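Local coordinates for protein diaminopimelate decarboxylase (Aquifex aeolicus, PDB 2P3E) that probably catalyses the pyridoxal-phosphate-dependent decarboxylation of meso-diaminopimelate to L-lysine, the last step of the diaminopimelate pathway to lysine, at residues S131-D136 against K185-Y189; A149-V155 against L196-H202; K304-V309 against V339-G345; P319-N323 against G351-A355. All blocks are in the same frame, centred on the assembly; numbering follows the deposited sequence.

Interaction 1: S131-D136 against K185-Y189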
loop_
_atom_site.group_PDB
_atom_site.type_symbol
_atom_site.label_atom_id
_atom_site.label_comp_id
_atom_site.label_asym_id
_atom_site.label_seq_id
_atom_site.Cartn_x
_atom_site.Cartn_y
_atom_site.Cartn_z
ATOM N N SER B 131 -8.276 0.115 25.131
ATOM C CA SER B 131 -9.281 1.046 25.651
ATOM C C SER B 131 -10.180 0.426 26.722
ATOM O O SER B 131 -10.291 -0.794 26.845
ATOM C CB SER B 131 -10.159 1.613 24.516
ATOM O OG SER B 131 -10.883 0.558 23.905
ATOM N N ARG B 132 -10.835 1.290 27.485
ATOM C CA ARG B 132 -11.806 0.849 28.476
ATOM C C ARG B 132 -13.060 0.236 27.840
ATOM O O ARG B 132 -13.640 -0.708 28.376
ATOM C CB ARG B 132 -12.219 2.021 29.353
ATOM C CG ARG B 132 -13.054 1.588 30.551
ATOM C CD ARG B 132 -13.243 2.720 31.536
ATOM N NE ARG B 132 -12.019 3.011 32.289
ATOM C CZ ARG B 132 -12.002 3.658 33.452
ATOM N NH1 ARG B 132 -13.141 4.070 34.001
ATOM N NH2 ARG B 132 -10.851 3.880 34.071
ATOM N N GLN B 133 -13.499 0.792 26.710
ATOM C CA GLN B 133 -14.632 0.221 25.997
ATOM C C GLN B 133 -14.317 -1.211 25.536
ATOM O O GLN B 133 -15.170 -2.104 25.628
ATOM C CB GLN B 133 -15.056 1.126 24.838
ATOM C CG GLN B 133 -16.365 0.705 24.207
ATOM C CD GLN B 133 -16.938 1.743 23.270
ATOM O OE1 GLN B 133 -16.223 2.615 22.764
ATOM N NE2 GLN B 133 -18.249 1.663 23.042
ATOM N N GLU B 134 -13.077 -1.426 25.093
ATOM C CA GLU B 134 -12.573 -2.754 24.753
ATOM C C GLU B 134 -12.651 -3.719 25.939
ATOM O O GLU B 134 -12.982 -4.875 25.752
ATOM C CB GLU B 134 -11.139 -2.686 24.187
ATOM C CG GLU B 134 -10.551 -4.058 23.794
ATOM C CD GLU B 134 -9.082 -4.007 23.375
ATOM O OE1 GLU B 134 -8.587 -2.903 23.052
ATOM O OE2 GLU B 134 -8.412 -5.076 23.391
ATOM N N LEU B 135 -12.338 -3.247 27.146
ATOM C CA LEU B 135 -12.554 -4.051 28.360
ATOM C C LEU B 135 -14.013 -4.563 28.474
ATOM O O LEU B 135 -14.235 -5.742 28.701
ATOM C CB LEU B 135 -12.152 -3.265 29.617
ATOM C CG LEU B 135 -10.660 -2.927 29.818
ATOM C CD1 LEU B 135 -10.475 -1.906 30.941
ATOM C CD2 LEU B 135 -9.878 -4.173 30.113
ATOM N N ASP B 136 -14.973 -3.659 28.299
ATOM C CA ASP B 136 -16.407 -3.954 28.376
ATOM C C ASP B 136 -16.836 -4.942 27.289
ATOM O O ASP B 136 -17.561 -5.920 27.557
ATOM C CB ASP B 136 -17.201 -2.650 28.226
ATOM C CG ASP B 136 -17.091 -1.756 29.439
ATOM O OD1 ASP B 136 -16.914 -2.281 30.548
ATOM O OD2 ASP B 136 -17.186 -0.518 29.286
ATOM N N LYS B 185 -6.153 3.020 37.334
ATOM C CA LYS B 185 -7.608 3.204 37.275
ATOM C C LYS B 185 -8.293 2.215 36.338
ATOM O O LYS B 185 -9.389 1.731 36.631
ATOM C CB LYS B 185 -7.968 4.641 36.872
ATOM C CG LYS B 185 -7.831 5.659 38.012
ATOM C CD LYS B 185 -8.355 7.031 37.592
ATOM C CE LYS B 185 -7.238 7.930 37.039
ATOM N NZ LYS B 185 -7.765 9.284 36.677
ATOM N N GLU B 186 -7.648 1.912 35.212
ATOM C CA GLU B 186 -8.158 0.880 34.322
ATOM C C GLU B 186 -8.041 -0.527 34.895
ATOM O O GLU B 186 -8.891 -1.361 34.622
ATOM C CB GLU B 186 -7.508 0.963 32.929
ATOM C CG GLU B 186 -8.182 1.995 32.028
ATOM C CD GLU B 186 -7.657 1.969 30.611
ATOM O OE1 GLU B 186 -7.645 0.887 29.970
ATOM O OE2 GLU B 186 -7.255 3.053 30.131
ATOM N N TYR B 187 -6.981 -0.795 35.659
ATOM C CA TYR B 187 -6.815 -2.097 36.313
ATOM C C TYR B 187 -7.885 -2.303 37.391
ATOM O O TYR B 187 -8.456 -3.393 37.524
ATOM C CB TYR B 187 -5.409 -2.240 36.913
ATOM C CG TYR B 187 -4.393 -2.719 35.903
ATOM C CD1 TYR B 187 -3.551 -1.819 35.250
ATOM C CD2 TYR B 187 -4.299 -4.070 35.582
ATOM C CE1 TYR B 187 -2.629 -2.257 34.302
ATOM C CE2 TYR B 187 -3.375 -4.525 34.635
ATOM C CZ TYR B 187 -2.556 -3.614 33.995
ATOM O OH TYR B 187 -1.652 -4.061 33.063
ATOM N N GLU B 188 -8.164 -1.235 38.132
ATOM C CA GLU B 188 -9.247 -1.247 39.120
ATOM C C GLU B 188 -10.607 -1.489 38.469
ATOM O O GLU B 188 -11.388 -2.302 38.952
ATOM C CB GLU B 188 -9.250 0.045 39.945
ATOM C CG GLU B 188 -8.075 0.144 40.949
ATOM C CD GLU B 188 -8.114 -0.934 42.042
ATOM O OE1 GLU B 188 -9.183 -1.577 42.214
ATOM O OE2 GLU B 188 -7.070 -1.135 42.732
ATOM N N TYR B 189 -10.857 -0.811 37.353
ATOM C CA TYR B 189 -12.075 -0.986 36.586
ATOM C C TYR B 189 -12.204 -2.423 36.069
ATOM O O TYR B 189 -13.257 -3.061 36.231
ATOM C CB TYR B 189 -12.139 0.024 35.432
ATOM C CG TYR B 189 -13.418 -0.086 34.624
ATOM C CD1 TYR B 189 -14.587 0.555 35.047
ATOM C CD2 TYR B 189 -13.470 -0.855 33.449
ATOM C CE1 TYR B 189 -15.765 0.445 34.322
ATOM C CE2 TYR B 189 -14.638 -0.967 32.716
ATOM C CZ TYR B 189 -15.788 -0.321 33.167
ATOM O OH TYR B 189 -16.964 -0.426 32.460
#

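Interaction 2: A149-V155 against L196-H202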
loop_
_atom_site.group_PDB
_atom_site.type_symbol
_atom_site.label_atom_id
_atom_site.label_comp_id
_atom_site.label_asym_id
_atom_site.label_seq_id
_atom_site.Cartn_x
_atom_site.Cartn_y
_atom_site.Cartn_z
ATOM N N ALA B 149 -11.428 -14.103 29.380
ATOM C CA ALA B 149 -10.410 -13.425 28.562
ATOM C C ALA B 149 -9.308 -12.917 29.476
ATOM O O ALA B 149 -9.573 -12.162 30.402
ATOM C CB ALA B 149 -11.019 -12.279 27.764
ATOM N N ARG B 150 -8.075 -13.343 29.213
ATOM C CA ARG B 150 -6.918 -12.895 29.976
ATOM C C ARG B 150 -6.412 -11.575 29.402
ATOM O O ARG B 150 -6.212 -11.453 28.187
ATOM C CB ARG B 150 -5.815 -13.950 29.940
ATOM C CG ARG B 150 -6.028 -15.136 30.873
ATOM C CD ARG B 150 -5.042 -16.245 30.529
ATOM N NE ARG B 150 -5.321 -16.744 29.182
ATOM C CZ ARG B 150 -6.197 -17.709 28.907
ATOM N NH1 ARG B 150 -6.873 -18.296 29.890
ATOM N NH2 ARG B 150 -6.401 -18.085 27.647
ATOM N N ILE B 151 -6.215 -10.582 30.263
ATOM C CA ILE B 151 -5.859 -9.245 29.798
ATOM C C ILE B 151 -4.602 -8.622 30.433
ATOM O O ILE B 151 -4.199 -8.942 31.573
ATOM C CB ILE B 151 -7.041 -8.238 29.968
ATOM C CG1 ILE B 151 -7.337 -8.030 31.454
ATOM C CG2 ILE B 151 -8.300 -8.697 29.176
ATOM C CD1 ILE B 151 -7.938 -6.660 31.763
ATOM N N ALA B 152 -4.011 -7.717 29.655
ATOM C CA ALA B 152 -3.043 -6.743 30.129
ATOM C C ALA B 152 -3.527 -5.389 29.658
ATOM O O ALA B 152 -4.209 -5.291 28.636
ATOM C CB ALA B 152 -1.679 -7.032 29.535
ATOM N N ILE B 153 -3.161 -4.333 30.374
ATOM C CA ILE B 153 -3.400 -2.982 29.867
ATOM C C ILE B 153 -2.132 -2.512 29.149
ATOM O O ILE B 153 -1.017 -2.671 29.675
ATOM C CB ILE B 153 -3.791 -1.970 31.004
ATOM C CG1 ILE B 153 -5.078 -2.409 31.733
ATOM C CG2 ILE B 153 -3.948 -0.533 30.448
ATOM C CD1 ILE B 153 -6.267 -2.592 30.843
ATOM N N ARG B 154 -2.306 -1.940 27.952
ATOM C CA ARG B 154 -1.186 -1.299 27.286
ATOM C C ARG B 154 -0.914 0.063 27.907
ATOM O O ARG B 154 -1.755 0.963 27.826
ATOM C CB ARG B 154 -1.396 -1.121 25.783
ATOM C CG ARG B 154 -0.086 -0.603 25.164
ATOM C CD ARG B 154 -0.242 -0.210 23.736
ATOM N NE ARG B 154 0.988 0.360 23.167
ATOM C CZ ARG B 154 1.259 0.351 21.863
ATOM N NH1 ARG B 154 0.400 -0.200 21.011
ATOM N NH2 ARG B 154 2.383 0.889 21.409
ATOM N N VAL B 155 0.269 0.205 28.501
ATOM C CA VAL B 155 0.649 1.438 29.184
ATOM C C VAL B 155 1.725 2.180 28.409
ATOM O O VAL B 155 2.596 1.545 27.794
ATOM C CB VAL B 155 1.068 1.184 30.680
ATOM C CG1 VAL B 155 -0.017 0.381 31.426
ATOM C CG2 VAL B 155 2.391 0.462 30.784
ATOM N N LEU B 196 -13.236 -11.301 32.809
ATOM C CA LEU B 196 -11.841 -10.990 32.490
ATOM C C LEU B 196 -10.951 -11.486 33.597
ATOM O O LEU B 196 -11.324 -11.460 34.770
ATOM C CB LEU B 196 -11.616 -9.490 32.335
ATOM C CG LEU B 196 -12.460 -8.736 31.314
ATOM C CD1 LEU B 196 -11.985 -7.301 31.278
ATOM C CD2 LEU B 196 -12.394 -9.417 29.931
ATOM N N GLU B 197 -9.770 -11.937 33.215
ATOM C CA GLU B 197 -8.753 -12.300 34.173
ATOM C C GLU B 197 -7.525 -11.422 33.908
ATOM O O GLU B 197 -6.866 -11.545 32.853
ATOM C CB GLU B 197 -8.412 -13.773 33.996
ATOM C CG GLU B 197 -7.428 -14.306 35.011
ATOM C CD GLU B 197 -7.033 -15.737 34.719
ATOM O OE1 GLU B 197 -7.733 -16.396 33.903
ATOM O OE2 GLU B 197 -6.023 -16.198 35.306
ATOM N N ILE B 198 -7.226 -10.541 34.861
ATOM C CA ILE B 198 -6.059 -9.654 34.766
ATOM C C ILE B 198 -4.772 -10.421 35.017
ATOM O O ILE B 198 -4.551 -10.910 36.130
ATOM C CB ILE B 198 -6.164 -8.500 35.783
ATOM C CG1 ILE B 198 -7.405 -7.660 35.482
ATOM C CG2 ILE B 198 -4.868 -7.660 35.787
ATOM C CD1 ILE B 198 -7.806 -6.716 36.621
ATOM N N VAL B 199 -3.930 -10.535 33.994
ATOM C CA VAL B 199 -2.695 -11.338 34.087
ATOM C C VAL B 199 -1.405 -10.600 33.695
ATOM O O VAL B 199 -0.304 -11.118 33.904
ATOM C CB VAL B 199 -2.748 -12.653 33.240
ATOM C CG1 VAL B 199 -3.905 -13.582 33.697
ATOM C CG2 VAL B 199 -2.851 -12.351 31.747
ATOM N N GLY B 200 -1.534 -9.416 33.111
ATOM C CA GLY B 200 -0.351 -8.768 32.574
ATOM C C GLY B 200 -0.301 -7.264 32.574
ATOM O O GLY B 200 -1.269 -6.587 32.921
ATOM N N ILE B 201 0.864 -6.759 32.175
ATOM C CA ILE B 201 1.077 -5.348 31.855
ATOM C C ILE B 201 1.805 -5.349 30.524
ATOM O O ILE B 201 2.667 -6.201 30.295
ATOM C CB ILE B 201 1.984 -4.620 32.901
ATOM C CG1 ILE B 201 1.381 -4.700 34.307
ATOM C CG2 ILE B 201 2.294 -3.165 32.444
ATOM C CD1 ILE B 201 2.346 -4.306 35.417
ATOM N N HIS B 202 1.458 -4.407 29.653
ATOM C CA HIS B 202 2.102 -4.322 28.339
ATOM C C HIS B 202 2.632 -2.914 28.086
ATOM O O HIS B 202 1.965 -1.920 28.411
ATOM C CB HIS B 202 1.115 -4.716 27.227
ATOM C CG HIS B 202 1.672 -4.586 25.836
ATOM N ND1 HIS B 202 1.156 -3.847 24.812
ATOM C CD2 HIS B 202 2.778 -5.211 25.326
ATOM C CE1 HIS B 202 1.942 -4.019 23.722
ATOM N NE2 HIS B 202 2.924 -4.848 24.036
#

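Interaction 3: K304-V309 against V339-G345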
loop_
_atom_site.group_PDB
_atom_site.type_symbol
_atom_site.label_atom_id
_atom_site.label_comp_id
_atom_site.label_asym_id
_atom_site.label_seq_id
_atom_site.Cartn_x
_atom_site.Cartn_y
_atom_site.Cartn_z
ATOM N N LYS B 304 19.922 15.101 -13.993
ATOM C CA LYS B 304 19.608 13.878 -13.243
ATOM C C LYS B 304 19.737 12.609 -14.079
ATOM O O LYS B 304 19.379 12.594 -15.264
ATOM C CB LYS B 304 18.205 13.945 -12.632
ATOM C CG LYS B 304 18.038 14.988 -11.543
ATOM C CD LYS B 304 16.584 15.113 -11.104
ATOM C CE LYS B 304 16.202 14.072 -10.061
ATOM N NZ LYS B 304 17.139 14.111 -8.898
ATOM N N HIS B 305 20.263 11.561 -13.444
ATOM C CA HIS B 305 20.311 10.232 -14.019
ATOM C C HIS B 305 19.223 9.394 -13.338
ATOM O O HIS B 305 19.180 9.302 -12.119
ATOM C CB HIS B 305 21.702 9.607 -13.841
ATOM C CG HIS B 305 21.876 8.282 -14.534
ATOM N ND1 HIS B 305 21.574 8.088 -15.866
ATOM C CD2 HIS B 305 22.350 7.093 -14.083
ATOM C CE1 HIS B 305 21.841 6.837 -16.201
ATOM N NE2 HIS B 305 22.328 6.214 -15.143
ATOM N N PHE B 306 18.334 8.815 -14.146
ATOM C CA PHE B 306 17.319 7.890 -13.657
ATOM C C PHE B 306 17.669 6.468 -14.085
ATOM O O PHE B 306 18.021 6.216 -15.257
ATOM C CB PHE B 306 15.920 8.282 -14.164
ATOM C CG PHE B 306 15.449 9.630 -13.680
ATOM C CD1 PHE B 306 14.707 9.746 -12.505
ATOM C CD2 PHE B 306 15.731 10.788 -14.404
ATOM C CE1 PHE B 306 14.268 10.992 -12.057
ATOM C CE2 PHE B 306 15.292 12.036 -13.960
ATOM C CZ PHE B 306 14.552 12.131 -12.785
ATOM N N ILE B 307 17.578 5.551 -13.125
ATOM C CA ILE B 307 17.703 4.121 -13.361
ATOM C C ILE B 307 16.305 3.556 -13.076
ATOM O O ILE B 307 15.872 3.492 -11.922
ATOM C CB ILE B 307 18.756 3.487 -12.426
ATOM C CG1 ILE B 307 20.150 4.106 -12.688
ATOM C CG2 ILE B 307 18.779 1.962 -12.561
ATOM C CD1 ILE B 307 21.249 3.618 -11.753
ATOM N N ILE B 308 15.605 3.173 -14.143
ATOM C CA ILE B 308 14.213 2.714 -14.026
ATOM C C ILE B 308 14.204 1.197 -13.924
ATOM O O ILE B 308 14.745 0.510 -14.800
ATOM C CB ILE B 308 13.351 3.209 -15.222
ATOM C CG1 ILE B 308 13.409 4.744 -15.303
ATOM C CG2 ILE B 308 11.887 2.694 -15.100
ATOM C CD1 ILE B 308 12.931 5.353 -16.635
ATOM N N VAL B 309 13.612 0.685 -12.843
ATOM C CA VAL B 309 13.618 -0.753 -12.545
ATOM C C VAL B 309 12.205 -1.321 -12.527
ATOM O O VAL B 309 11.238 -0.555 -12.662
ATOM C CB VAL B 309 14.375 -1.059 -11.201
ATOM C CG1 VAL B 309 15.853 -0.652 -11.321
ATOM C CG2 VAL B 309 13.699 -0.355 -9.993
ATOM N N VAL B 339 27.763 6.512 -10.292
ATOM C CA VAL B 339 26.998 7.698 -10.646
ATOM C C VAL B 339 25.998 8.005 -9.543
ATOM O O VAL B 339 25.624 7.121 -8.769
ATOM C CB VAL B 339 26.241 7.551 -12.005
ATOM C CG1 VAL B 339 27.223 7.584 -13.166
ATOM C CG2 VAL B 339 25.355 6.265 -12.028
ATOM N N VAL B 340 25.565 9.260 -9.486
ATOM C CA VAL B 340 24.479 9.652 -8.611
ATOM C C VAL B 340 23.206 9.542 -9.436
ATOM O O VAL B 340 23.109 10.143 -10.511
ATOM C CB VAL B 340 24.659 11.084 -8.080
ATOM C CG1 VAL B 340 23.469 11.486 -7.225
ATOM C CG2 VAL B 340 25.943 11.185 -7.299
ATOM N N ALA B 341 22.248 8.764 -8.931
ATOM C CA ALA B 341 21.030 8.453 -9.672
ATOM C C ALA B 341 19.802 8.406 -8.776
ATOM O O ALA B 341 19.911 8.170 -7.563
ATOM C CB ALA B 341 21.193 7.111 -10.404
ATOM N N ASP B 342 18.642 8.670 -9.385
ATOM C CA ASP B 342 17.353 8.298 -8.809
ATOM C C ASP B 342 17.012 6.895 -9.303
ATOM O O ASP B 342 16.994 6.637 -10.513
ATOM C CB ASP B 342 16.252 9.254 -9.255
ATOM C CG ASP B 342 16.311 10.606 -8.553
ATOM O OD1 ASP B 342 17.259 10.895 -7.771
ATOM O OD2 ASP B 342 15.358 11.374 -8.773
ATOM N N ILE B 343 16.737 5.988 -8.371
ATOM C CA ILE B 343 16.404 4.612 -8.741
ATOM C C ILE B 343 14.906 4.527 -8.549
ATOM O O ILE B 343 14.407 4.605 -7.428
ATOM C CB ILE B 343 17.164 3.585 -7.877
ATOM C CG1 ILE B 343 18.675 3.775 -8.082
ATOM C CG2 ILE B 343 16.724 2.109 -8.238
ATOM C CD1 ILE B 343 19.513 3.077 -7.048
ATOM N N VAL B 344 14.189 4.424 -9.658
ATOM C CA VAL B 344 12.740 4.633 -9.634
ATOM C C VAL B 344 12.019 3.424 -10.249
ATOM O O VAL B 344 12.584 2.714 -11.076
ATOM C CB VAL B 344 12.366 5.931 -10.392
ATOM C CG1 VAL B 344 13.011 7.169 -9.709
ATOM C CG2 VAL B 344 12.793 5.843 -11.860
ATOM N N GLY B 345 10.767 3.222 -9.861
ATOM C CA GLY B 345 10.045 2.030 -10.282
ATOM C C GLY B 345 9.099 2.262 -11.438
ATOM O O GLY B 345 9.137 3.316 -12.070
HETATM O O HOH W 1 19.612 11.736 -8.807
HETATM O O HOH W 2 16.384 13.305 -6.744
HETATM O O HOH W 3 21.249 12.083 -10.800
#

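Interaction 4: P319-N323 against G351-A355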
loop_
_atom_site.group_PDB
_atom_site.type_symbol
_atom_site.label_atom_id
_atom_site.label_comp_id
_atom_site.label_asym_id
_atom_site.label_seq_id
_atom_site.Cartn_x
_atom_site.Cartn_y
_atom_site.Cartn_z
ATOM N N PRO B 319 10.650 3.643 1.033
ATOM C CA PRO B 319 11.272 4.868 0.490
ATOM C C PRO B 319 10.233 5.943 0.121
ATOM O O PRO B 319 10.361 7.087 0.560
ATOM C CB PRO B 319 12.007 4.366 -0.753
ATOM C CG PRO B 319 12.356 2.939 -0.397
ATOM C CD PRO B 319 11.125 2.448 0.302
ATOM N N SER B 320 9.201 5.548 -0.619
ATOM C CA SER B 320 8.168 6.471 -1.103
ATOM C C SER B 320 7.432 7.196 0.019
ATOM O O SER B 320 7.307 8.425 -0.008
ATOM C CB SER B 320 7.148 5.719 -1.969
ATOM O OG SER B 320 6.171 6.620 -2.476
ATOM N N ILE B 321 6.959 6.447 1.014
ATOM C CA ILE B 321 6.092 7.045 2.029
ATOM C C ILE B 321 6.796 7.547 3.285
ATOM O O ILE B 321 6.229 8.384 4.007
ATOM C CB ILE B 321 4.856 6.143 2.384
ATOM C CG1 ILE B 321 5.293 4.885 3.137
ATOM C CG2 ILE B 321 4.051 5.834 1.104
ATOM C CD1 ILE B 321 4.135 4.072 3.729
ATOM N N TYR B 322 8.021 7.070 3.530
ATOM C CA TYR B 322 8.788 7.491 4.707
ATOM C C TYR B 322 10.099 8.225 4.379
ATOM O O TYR B 322 10.781 8.700 5.294
ATOM C CB TYR B 322 9.092 6.301 5.641
ATOM C CG TYR B 322 7.903 5.460 6.084
ATOM C CD1 TYR B 322 6.791 6.038 6.709
ATOM C CD2 TYR B 322 7.913 4.081 5.916
ATOM C CE1 TYR B 322 5.703 5.256 7.125
ATOM C CE2 TYR B 322 6.854 3.296 6.322
ATOM C CZ TYR B 322 5.743 3.885 6.927
ATOM O OH TYR B 322 4.686 3.088 7.346
ATOM N N ASN B 323 10.433 8.322 3.091
ATOM C CA ASN B 323 11.784 8.695 2.611
ATOM C C ASN B 323 12.843 7.813 3.261
ATOM O O ASN B 323 13.958 8.256 3.559
ATOM C CB ASN B 323 12.083 10.206 2.794
ATOM C CG ASN B 323 13.394 10.654 2.102
ATOM O OD1 ASN B 323 13.841 10.078 1.096
ATOM N ND2 ASN B 323 14.006 11.694 2.649
ATOM N N GLY B 351 6.159 10.031 -6.909
ATOM C CA GLY B 351 6.685 9.522 -5.639
ATOM C C GLY B 351 7.078 8.058 -5.625
ATOM O O GLY B 351 7.444 7.545 -4.582
ATOM N N ASP B 352 6.992 7.376 -6.769
ATOM C CA ASP B 352 7.418 5.982 -6.870
ATOM C C ASP B 352 8.939 5.841 -7.121
ATOM O O ASP B 352 9.400 5.772 -8.264
ATOM C CB ASP B 352 6.671 5.259 -7.978
ATOM C CG ASP B 352 7.220 3.824 -8.225
ATOM O OD1 ASP B 352 7.553 3.110 -7.254
ATOM O OD2 ASP B 352 7.326 3.421 -9.395
ATOM N N PHE B 353 9.698 5.769 -6.041
ATOM C CA PHE B 353 11.142 5.611 -6.133
ATOM C C PHE B 353 11.600 4.627 -5.072
ATOM O O PHE B 353 10.902 4.431 -4.085
ATOM C CB PHE B 353 11.835 6.966 -5.929
ATOM C CG PHE B 353 11.540 7.625 -4.615
ATOM C CD1 PHE B 353 12.277 7.311 -3.477
ATOM C CD2 PHE B 353 10.540 8.586 -4.518
ATOM C CE1 PHE B 353 12.017 7.922 -2.268
ATOM C CE2 PHE B 353 10.256 9.200 -3.306
ATOM C CZ PHE B 353 11.006 8.880 -2.177
ATOM N N LEU B 354 12.760 4.011 -5.290
ATOM C CA LEU B 354 13.416 3.194 -4.282
ATOM C C LEU B 354 14.575 3.943 -3.593
ATOM O O LEU B 354 14.931 3.626 -2.460
ATOM C CB LEU B 354 13.921 1.894 -4.909
ATOM C CG LEU B 354 12.851 0.980 -5.545
ATOM C CD1 LEU B 354 13.510 -0.243 -6.134
ATOM C CD2 LEU B 354 11.768 0.593 -4.515
ATOM N N ALA B 355 15.169 4.906 -4.297
ATOM C CA ALA B 355 16.253 5.757 -3.739
ATOM C C ALA B 355 16.402 7.017 -4.576
ATOM O O ALA B 355 16.200 6.985 -5.801
ATOM C CB ALA B 355 17.579 4.997 -3.689
HETATM O O HOH W 4 8.933 3.108 -2.311
#

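Interaction 1: S131-D136 against K185-Y189
R132 lies along the ring of Y189 and joins two helices; the segments 132-136 and 185-189 run nearly parallel, their axes at 13° and 10.9 Å apart at closest approach. Its CD sits almost squarely over the ring, 4.0 Å from the Y189 centroid in a CH-pi contact. A bend at chi3 (-73°) then lays the guanidinium flat on Y189, the planes only 11° apart, with NH1 reaching toward CD1. At the far end of the ring Y189 OH donates to D136 OD1 (2.7 Å), which accepts through its syn lone pair, so the phenol is held both over one face and at its tip. Beneath, on the buried side, L135 CD1 meets the ring edge at Y189 CD2 (4.0 Å) and packs against E186; L135 also rests on I151 and L196 of the sheet below. The outer side is looser: R132 NH2 stands 3.6 Å from K185 O, and the K185 chain leads away from the contact, its ammonium well separated from the guanidinium. Helix 132-145 starts at S131, whose OG caps E134 N. Two neighbouring helices packed side by side over parallel strands are the outer layer of the alpha/beta barrel that forms the pyridoxal-binding domain.

Interaction 2: A149-V155 against L196-H202
The side chains of H202 and R154 lie side by side, pointing the same way, with imidazole and guanidinium planes 67° apart, and it is the R154 aliphatic chain that touches: CG comes obliquely to H202 ND1 at 3.5 Å. R154 is stretched out from CG to NE, which carries its charged end past the ring to E130 and the carbonyl of H204. H202 NE2 is hydrogen-bonded to E279, a probable pyridoxal phosphate ligand, while ND1 is buried without a partner in the model. Near the other end R150 CG lies against E197 OE1; the guanidinium is turned nearly perpendicular to that carboxylate and is bound by E123 and the carbonyls of I124 and L125. Both strands are parallel neighbours in the alpha/beta barrel. R150, R154, E197 and H202 share one face of the sheet; A149, I151, L196 and I198 are on the other, under helices 132-145 and 183-191. The pairing begins with E197 N to A149 O at 2.8 Å. It slips at V199, an extra residue that makes a beta bulge, where I151 O accepts from V199 N at 2.9 Å and from G200 N at 3.1 Å. V155 N to H202 O (2.7 Å) is nearly linear. With CG1 between the backbone N and the carbonyl carbon (chi1 66°), I151 directs CD1 across to I198 CG1 (3.9 Å) and L196 CD1 (4.1 Å). With an alanine here, L196 and I198 would probably lose their shared neighbour and a gap is likely to open beneath L135, L138 and A190.

Interaction 3: K304-V309 against V339-G345
Strands 304-309 and 339-344 run parallel with a marked twist, -44° between their axes, and are joined by four regular backbone bonds: D342 N to H305 O, I307 N to D342 O, V344 N to I307 O and V309 N to V344 O. Water 3 extends the pairing by bridging H305 N and V340 O. D342 carries the polar side. Its CB lies 3.6 Å from F306 CD1, and OD2 comes obliquely to the ring, 3.5 Å from CE1. K304, bent at chi3 and again at chi4, curls over so that NZ forms a salt bridge with OD2 at 3.3 Å; the bond to OD1 is weak. OD1 also accepts from D357 N and from water 1 (2.7 Å). A leucine in place of D342 would probably leave the K304 ammonium without its salt-bridge partner here and D357 N without its acceptor. On this same face I308 CG1 meets V344 CG2 at 3.7 Å. I307, on the opposite face with I343, sets CD1 3.7 Å from A341 CB; H305 CD2 touches V339 CG2 while its ND1 is bonded to D300. Strand 304-309 is flanked by antiparallel strand 289-301, and strand 338-344 by antiparallel strand 358-361, within the mixed beta sheet; K175 of the second subunit reaches across to F306, V344 and G345 O.

Interaction 4: P319-N323 against G351-A355
F353 reaches across from the 351-355 segment to helix 318-322, lying against P319 and S320. From CB the side chain starts with CG between the backbone N and the carbonyl carbon (chi1 59°), a direction that swings the ring toward the helix. CD1 lies 4.0 Å from P319 CB, and A355 N lies in the ring plane at its edge. CE1, slightly nearer to P319 CB at 3.9 Å, also passes P319 O at 3.4 Å, and CZ, at the tip, comes to 3.3 Å from the same oxygen, an approach oblique to the ring. Back along the other side, CE2 runs beneath S320: the S320 CA stands over the face, 4.2 Å from the centroid and 26° off the ring normal, a CH-pi contact. The segment lies in the loop between strands 338-344 and 358-361 of the mixed beta sheet, where L354 and A355 both face I343 in a classic beta bulge. P319 CG meets L354 O at 3.4 Å. Polar links lie beside the ring: S320 OG donates to G351 O at 2.6 Å, from above the carbonyl plane, and water 4 joins S320 N to F353 O. D352 turns away from the helix and is bound by M313 N, I347 N and K175 of the second subunit. Y322 and R318 on this helix and E349 just ahead of G351 probably bind substrate; Y322 packs against E349 of the second subunit, consistent with the active site at the dimer interface that this decarboxylase family is known for.

The four contacts form two pairs. Interactions 1 and 2 have centres 10 Å apart within the barrel domain and interlock along the chain: helix 132-145 leads into strand 149-156 and helix 183-191 into strand 196-202, with Y187 OH of one contact probably bonded to G200 O and I153 N of the other. Interactions 3 and 4, 12 Å apart, come later and likewise alternate, strand 304-309 preceding helix 318-322; I343 N and O probably bond to A355 O and L354 N. About 38 to 52 Å separates the centres of the two groups, which mark the barrel and the beta domain. Interactions 1, 3 and 4 touch the second subunit, so both domains contribute to the homodimer.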